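Local coordinates for phosphodiesterase (Trypanosoma brucei brucei, PDB 5H2Q), which belongs to the cyclic nucleotide phosphodiesterase family, an all-helical fold carrying a zinc and a magnesium ion, at residues 17-22 with 47-52. Numbering follows the deposited sequence.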
# COMPACT_ATOMS: atom_id res chain seq x y z
N LEU A 17 -9.30 -5.71 -19.74
CA LEU A 17 -8.48 -5.38 -20.91
C LEU A 17 -9.07 -4.23 -21.71
O LEU A 17 -8.34 -3.37 -22.17
CB LEU A 17 -8.32 -6.61 -21.85
CG LEU A 17 -7.08 -7.48 -21.71
CD1 LEU A 17 -7.33 -8.85 -22.31
CD2 LEU A 17 -5.86 -6.85 -22.40
N ARG A 18 -10.39 -4.25 -21.86
CA ARG A 18 -11.17 -3.31 -22.64
C ARG A 18 -11.30 -1.92 -22.01
O ARG A 18 -11.84 -1.04 -22.69
CB ARG A 18 -12.55 -3.93 -22.95
CG ARG A 18 -12.69 -4.44 -24.40
CD ARG A 18 -11.71 -5.53 -24.80
NE ARG A 18 -12.06 -6.15 -26.08
CZ ARG A 18 -12.86 -7.21 -26.22
NH1 ARG A 18 -13.40 -7.79 -25.15
NH2 ARG A 18 -13.11 -7.70 -27.42
N ILE A 19 -10.77 -1.67 -20.78
CA ILE A 19 -10.93 -0.35 -20.16
C ILE A 19 -9.71 0.58 -20.39
O ILE A 19 -8.58 0.23 -20.05
CB ILE A 19 -11.29 -0.49 -18.65
CG1 ILE A 19 -12.56 -1.35 -18.44
CG2 ILE A 19 -11.38 0.89 -17.93
CD1 ILE A 19 -12.78 -1.78 -17.00
N GLU A 20 -9.96 1.79 -20.90
CA GLU A 20 -8.88 2.74 -21.14
C GLU A 20 -9.18 4.09 -20.50
O GLU A 20 -10.35 4.36 -20.17
CB GLU A 20 -8.58 2.86 -22.65
CG GLU A 20 -7.70 1.72 -23.16
CD GLU A 20 -7.28 1.82 -24.61
OE1 GLU A 20 -6.35 2.60 -24.90
OE2 GLU A 20 -7.84 1.07 -25.44
N PHE A 21 -8.15 4.95 -20.32
CA PHE A 21 -8.30 6.23 -19.63
C PHE A 21 -7.70 7.38 -20.44
O PHE A 21 -6.83 8.07 -19.93
CB PHE A 21 -7.66 6.18 -18.23
CG PHE A 21 -8.12 5.00 -17.41
CD1 PHE A 21 -9.36 5.00 -16.78
CD2 PHE A 21 -7.30 3.88 -17.25
CE1 PHE A 21 -9.79 3.89 -16.04
CE2 PHE A 21 -7.75 2.76 -16.53
CZ PHE A 21 -8.99 2.78 -15.94
N PRO A 22 -8.15 7.63 -21.68
CA PRO A 22 -7.55 8.73 -22.47
C PRO A 22 -7.77 10.14 -21.91
O PRO A 22 -6.92 11.00 -22.13
CB PRO A 22 -8.17 8.56 -23.85
CG PRO A 22 -9.42 7.79 -23.62
CD PRO A 22 -9.19 6.91 -22.46
N ALA A 47 -10.65 -0.57 -11.23
CA ALA A 47 -9.52 -0.63 -10.28
C ALA A 47 -8.40 -1.49 -10.87
O ALA A 47 -7.26 -1.02 -10.93
CB ALA A 47 -9.96 -1.16 -8.93
N ALA A 48 -8.73 -2.70 -11.38
CA ALA A 48 -7.73 -3.58 -12.01
C ALA A 48 -7.16 -2.93 -13.28
O ALA A 48 -5.95 -2.97 -13.50
CB ALA A 48 -8.35 -4.94 -12.33
N ALA A 49 -8.01 -2.30 -14.12
CA ALA A 49 -7.51 -1.62 -15.33
C ALA A 49 -6.58 -0.43 -14.98
O ALA A 49 -5.64 -0.15 -15.73
CB ALA A 49 -8.67 -1.14 -16.20
N ILE A 50 -6.82 0.27 -13.84
CA ILE A 50 -5.94 1.38 -13.45
C ILE A 50 -4.55 0.84 -13.21
O ILE A 50 -3.61 1.37 -13.77
CB ILE A 50 -6.47 2.18 -12.23
CG1 ILE A 50 -7.66 3.04 -12.66
CG2 ILE A 50 -5.37 3.11 -11.62
CD1 ILE A 50 -8.57 3.41 -11.51
N ALA A 51 -4.42 -0.24 -12.41
CA ALA A 51 -3.11 -0.81 -12.14
C ALA A 51 -2.48 -1.36 -13.44
O ALA A 51 -1.31 -1.13 -13.71
CB ALA A 51 -3.25 -1.91 -11.11
N TYR A 52 -3.29 -2.02 -14.28
CA TYR A 52 -2.81 -2.61 -15.53
C TYR A 52 -2.28 -1.55 -16.49
O TYR A 52 -1.14 -1.66 -16.93
CB TYR A 52 -3.96 -3.41 -16.17
CG TYR A 52 -3.62 -4.12 -17.46
CD1 TYR A 52 -2.70 -5.17 -17.48
CD2 TYR A 52 -4.31 -3.85 -18.64
CE1 TYR A 52 -2.40 -5.85 -18.66
CE2 TYR A 52 -4.02 -4.51 -19.83
CZ TYR A 52 -3.07 -5.53 -19.83
OH TYR A 52 -2.77 -6.18 -20.99
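I19 and F21, two residues of the loop that leaves helix 10-17, lean on the same small side chain, A49 of helix 43-58. The backbones come nearest here, with I19 CA 6.1 Å from A49 CA. I19 meets the alanine at its branch point, CB lying 3.6 Å from A49 CB, while its CG2 touches the same methyl. F21 reaches the helix with the far end of its ring. Its CG lies anti to the carbonyl carbon, beside the backbone N (chi1 -51°), on a CB that points toward the helix. CZ comes to 3.5 Å from I50 CG1, the two side chains crossing at about a right angle. The ring presents its edge at CE2 to the A49 carbonyl, whose C lies in the ring plane and whose O, near that plane, is 3.7 Å from F21 CE2, a van der Waals approach. I50, which is buried, also packs on L33 and A36 of helix 33-38 and on V94 of helix 90-105, and F21 touches V26 further along its own loop. At the end of helix 10-17 a single methyl does the touching: L17 projects its CB away from helix 43-58 and meets it through CD2, 3.5 Å from Y52 OH and 3.9 Å from Y52 CE2, an oblique approach to the ring. L72 of helix 68-80 touches both of these residues, and L17 O accepts a hydrogen bond from R53 NH1. The loose side is the outer one, where R18 and E20 are exposed and point away from the helix. No hydrogen bond links the two segments, so the contact rests on apolar packing. It is a peripheral packing in the all-helical phosphodiesterase fold: the end of helix 10-17 and the loop after it lay L17, I19 and F21 on one side of helix 43-58.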